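PDB 1VGW: 4-diphosphocytidyl-2C-methyl-D-erythritol synthase from Neisseria gonorrhoeae, which catalyses the transfer of the CMP moiety of CTP to 2-C-methyl-D-erythritol 4-phosphate in the non-mevalonate pathway of isoprenoid biosynthesis. Local coordinates for the interface of chains A and B. Coordinates in Å, arbitrary orientation; residue numbers count along the deposited sequence, not the author numbering. Chains: chain A/B, 4-diphosphocytidyl-2C-methyl-D-erythritol synthase.

Contact 1: the interface of chains A and B. Residues chain A 162-164, 205; chain B 147-149, 153.
A:Trp164 and B:Lys147 are joined backbone to backbone by a pair of hydrogen bonds. The pairing is antiparallel and belongs to the dimer typical of the IspD family, in which an extended beta-arm of one subunit packs on the other. A:Trp164 N donates to B:Lys147 O (2.8 Å), and B:Lys147 N donates to A:Trp164 O (2.9 Å). Further along, B:Ala149 N donates to A:Gly162 O at 2.9 Å. These bonds join strand 163-167 of chain A, with the glycine just before it, to strand 146-149 of chain B. They tie the two backbones together.

Side chains pack on both sides of this ladder. On one side the methyl of B:Ala149 points at the angle formed by the indole and A:Leu205. B:Ala149 CB lies 3.5 Å from A:Trp164 NE1, at the pyrrole end of the indole, and 3.5 Å from A:Leu205 CD1. On the other side A:Leu163 CD2 touches B:Arg148 CA at 3.9 Å. A:Leu163 CD2 also lies over one face of the B:Arg148 guanidinium, off centre and 3.8 Å above its plane. The arginine chain bends at chi3 (-79°), which brings its flat end back over this methyl. Within chain A, A:Leu205 CD1 lies over one face of the A:Trp164 indole, displaced toward the rim, and A:Gly162 O stands in the plane of the indole at its edge.

Contact 2: the interface of chains A and B. Residues chain A 137, 191, 193-194, 197; chain B 147, 154.
The amino group of B:Lys147 lies between the carboxylates of A:Asp191 and A:Glu197. This is a salt-bridge cluster at the dimer interface of an IspD-family cytidylyltransferase, where the beta-arm of chain B meets helix 192-197 of chain A. The lysine chain bends at chi2 (-65°) and then runs nearly straight to its NZ.

A:Asp191 and the lysine approach from opposite directions. B:Lys147 NZ reaches A:Asp191 OD2 at 2.6 Å, on the syn lone pair, the side of the other carboxylate oxygen. A weak bond to A:Asp191 OD1 accompanies it. A:Glu197 comes in obliquely to the lysine. A:Glu197 OE2 accepts from B:Lys147 NZ at 3.1 Å, also on the syn side and 15° out of the carboxylate plane. The amino group therefore bridges two acids, and its positive charge would be expected to offset their mutual repulsion.

A:Asp191 is itself held by the start of the helix. Its CG sits between the backbone N and the carbonyl carbon (chi1 66°), a position that lets the carboxylate turn toward the helix start. A:Ser194 N donates to A:Asp191 OD2 at 2.9 Å, from above the carboxylate plane. A:Asp191 thus acts as an N-cap. OD2 accepts from both the helix and the partner subunit. The hydroxyl A:Ser194 OG returns a bond to A:Asp191 O at 2.9 Å.

B:Ile154 lies at about a right angle to the A:Glu197 side chain. B:Ile154 CG2 packs 3.4 Å from A:Glu197 CD, the carboxylate carbon, so aliphatic surface flanks the acid. B:Ile154 CD1 lies 3.3 Å from A:Glu197 OE2, so both branches of the isoleucine pack on this carboxylate. B:Ile154 CD1 also points toward A:Ala193 CB, 3.9 Å away. A:Ile137 CD1, from strand 136-141, makes a looser contact with B:Ile154 CD1 at 4.2 Å.

Contact 1: the interface of chains A and B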
loop_
_atom_site.group_PDB
_atom_site.type_symbol
_atom_site.label_atom_id
_atom_site.label_comp_id
_atom_site.label_asym_id
_atom_site.label_seq_id
_atom_site.Cartn_x
_atom_site.Cartn_y
_atom_site.Cartn_z
ATOM N N GLY A 162 3.910 14.296 5.466
ATOM C CA GLY A 162 2.606 14.832 5.114
ATOM C C GLY A 162 2.041 14.367 3.794
ATOM O O GLY A 162 1.196 15.087 3.219
ATOM N N LEU A 163 2.518 13.266 3.225
ATOM C CA LEU A 163 2.034 12.710 1.984
ATOM C C LEU A 163 1.004 11.603 2.223
ATOM O O LEU A 163 1.025 10.826 3.185
ATOM C CB LEU A 163 3.158 12.158 1.086
ATOM C CG LEU A 163 4.178 13.164 0.559
ATOM C CD1 LEU A 163 5.152 12.533 -0.419
ATOM C CD2 LEU A 163 3.430 14.280 -0.223
ATOM N N TRP A 164 0.021 11.534 1.337
ATOM C CA TRP A 164 -1.066 10.556 1.461
ATOM C C TRP A 164 -1.311 9.925 0.085
ATOM O O TRP A 164 -1.138 10.584 -0.940
ATOM C CB TRP A 164 -2.334 11.281 1.959
ATOM C CG TRP A 164 -2.394 11.831 3.342
ATOM C CD1 TRP A 164 -1.658 12.880 3.838
ATOM C CD2 TRP A 164 -3.297 11.491 4.416
ATOM N NE1 TRP A 164 -1.996 13.167 5.140
ATOM C CE2 TRP A 164 -3.013 12.322 5.511
ATOM C CE3 TRP A 164 -4.313 10.550 4.560
ATOM C CZ2 TRP A 164 -3.711 12.269 6.718
ATOM C CZ3 TRP A 164 -5.001 10.474 5.761
ATOM C CH2 TRP A 164 -4.718 11.338 6.830
ATOM N N LEU A 205 -9.024 15.169 3.692
ATOM C CA LEU A 205 -8.422 13.851 3.561
ATOM C C LEU A 205 -9.033 12.977 4.670
ATOM O O LEU A 205 -8.816 13.234 5.851
ATOM C CB LEU A 205 -6.910 13.880 3.644
ATOM C CG LEU A 205 -6.098 14.463 2.475
ATOM C CD1 LEU A 205 -4.762 15.005 2.997
ATOM C CD2 LEU A 205 -5.831 13.437 1.388
ATOM N N LYS B 147 -0.975 12.922 -2.588
ATOM C CA LYS B 147 -1.381 14.252 -2.211
ATOM C C LYS B 147 -0.525 14.727 -1.026
ATOM O O LYS B 147 -0.133 13.910 -0.212
ATOM C CB LYS B 147 -2.868 14.305 -1.789
ATOM C CG LYS B 147 -3.886 13.602 -2.663
ATOM C CD LYS B 147 -4.045 14.197 -4.054
ATOM C CE LYS B 147 -5.387 13.963 -4.669
ATOM N NZ LYS B 147 -5.610 14.444 -6.041
ATOM N N ARG B 148 -0.261 16.017 -0.940
ATOM C CA ARG B 148 0.387 16.620 0.235
ATOM C C ARG B 148 -0.728 17.273 1.089
ATOM O O ARG B 148 -1.674 17.898 0.583
ATOM C CB ARG B 148 1.370 17.711 -0.210
ATOM C CG ARG B 148 2.510 18.045 0.702
ATOM C CD ARG B 148 3.453 19.135 0.102
ATOM N NE ARG B 148 4.367 18.540 -0.887
ATOM C CZ ARG B 148 5.349 17.692 -0.538
ATOM N NH1 ARG B 148 5.594 17.345 0.716
ATOM N NH2 ARG B 148 6.094 17.151 -1.486
ATOM N N ALA B 149 -0.649 17.152 2.387
ATOM C CA ALA B 149 -1.609 17.678 3.318
ATOM C C ALA B 149 -1.122 18.856 4.150
ATOM O O ALA B 149 -0.001 18.820 4.685
ATOM C CB ALA B 149 -1.914 16.555 4.355
ATOM N N GLN B 153 -6.247 18.829 4.964
ATOM C CA GLN B 153 -6.723 19.143 3.625
ATOM C C GLN B 153 -5.602 19.010 2.576
ATOM O O GLN B 153 -4.458 19.283 2.882
ATOM C CB GLN B 153 -7.282 20.564 3.543
ATOM C CG GLN B 153 -8.347 20.915 4.554
ATOM C CD GLN B 153 -8.727 22.382 4.540
ATOM O OE1 GLN B 153 -9.876 22.719 4.826
ATOM N NE2 GLN B 153 -7.792 23.265 4.201
#

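Contact 2: the interface of chains A and B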
loop_
_atom_site.group_PDB
_atom_site.type_symbol
_atom_site.label_atom_id
_atom_site.label_comp_id
_atom_site.label_asym_id
_atom_site.label_seq_id
_atom_site.Cartn_x
_atom_site.Cartn_y
_atom_site.Cartn_z
ATOM N N ILE A 137 -12.105 13.039 0.168
ATOM C CA ILE A 137 -11.842 11.748 -0.495
ATOM C C ILE A 137 -11.364 10.792 0.569
ATOM O O ILE A 137 -10.916 11.328 1.591
ATOM C CB ILE A 137 -10.748 11.890 -1.562
ATOM C CG1 ILE A 137 -9.364 12.163 -0.910
ATOM C CG2 ILE A 137 -11.039 13.013 -2.546
ATOM C CD1 ILE A 137 -8.229 12.181 -1.969
ATOM N N ASP A 191 -7.086 12.340 -10.594
ATOM C CA ASP A 191 -8.336 12.022 -9.921
ATOM C C ASP A 191 -9.273 13.232 -9.900
ATOM O O ASP A 191 -8.927 14.354 -10.307
ATOM C CB ASP A 191 -8.071 11.455 -8.543
ATOM C CG ASP A 191 -7.453 12.388 -7.568
ATOM O OD1 ASP A 191 -7.268 12.023 -6.372
ATOM O OD2 ASP A 191 -7.135 13.549 -7.930
ATOM N N ALA A 193 -10.446 14.882 -7.275
ATOM C CA ALA A 193 -9.942 15.917 -6.377
ATOM C C ALA A 193 -8.954 16.843 -7.059
ATOM O O ALA A 193 -8.815 18.013 -6.684
ATOM C CB ALA A 193 -9.231 15.232 -5.218
ATOM N N SER A 194 -8.151 16.302 -8.005
ATOM C CA SER A 194 -7.128 17.100 -8.668
ATOM C C SER A 194 -7.797 18.166 -9.514
ATOM O O SER A 194 -7.288 19.302 -9.585
ATOM C CB SER A 194 -6.113 16.274 -9.453
ATOM O OG SER A 194 -6.599 15.979 -10.770
ATOM N N GLU A 197 -9.086 20.880 -6.908
ATOM C CA GLU A 197 -7.939 21.625 -6.416
ATOM C C GLU A 197 -7.551 22.780 -7.346
ATOM O O GLU A 197 -7.115 23.824 -6.855
ATOM C CB GLU A 197 -6.700 20.701 -6.294
ATOM C CG GLU A 197 -6.793 19.688 -5.161
ATOM C CD GLU A 197 -5.923 18.452 -5.403
ATOM O OE1 GLU A 197 -4.741 18.593 -5.812
ATOM O OE2 GLU A 197 -6.392 17.315 -5.148
ATOM N N LYS B 147 -0.975 12.922 -2.588
ATOM C CA LYS B 147 -1.381 14.252 -2.211
ATOM C C LYS B 147 -0.525 14.727 -1.026
ATOM O O LYS B 147 -0.133 13.910 -0.212
ATOM C CB LYS B 147 -2.868 14.305 -1.789
ATOM C CG LYS B 147 -3.886 13.602 -2.663
ATOM C CD LYS B 147 -4.045 14.197 -4.054
ATOM C CE LYS B 147 -5.387 13.963 -4.669
ATOM N NZ LYS B 147 -5.610 14.444 -6.041
ATOM N N ILE B 154 -5.955 18.775 1.317
ATOM C CA ILE B 154 -5.047 18.661 0.225
ATOM C C ILE B 154 -4.465 20.043 -0.126
ATOM O O ILE B 154 -5.221 20.903 -0.568
ATOM C CB ILE B 154 -5.690 18.113 -1.066
ATOM C CG1 ILE B 154 -6.198 16.681 -0.913
ATOM C CG2 ILE B 154 -4.707 18.236 -2.238
ATOM C CD1 ILE B 154 -7.064 16.231 -2.087
#

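Contact 1 and contact 2 are centred about 9 Å apart, measured between the centres of their C-alpha atoms, and meet in B:Lys147. That residue pairs through its backbone in contact 1 and sends its side chain into contact 2. Strand 146-149 of chain B thus anchors to a strand of chain A and, through the lysine, to acids just before and at the last residue of helix 192-197. Neighbouring strand 154-158 adds to contact 2. The interface is two-fold symmetric, so both contacts recur with the chains exchanged. Together they would help hold the arm of each subunit against its partner, consistent with a dimer as the working unit.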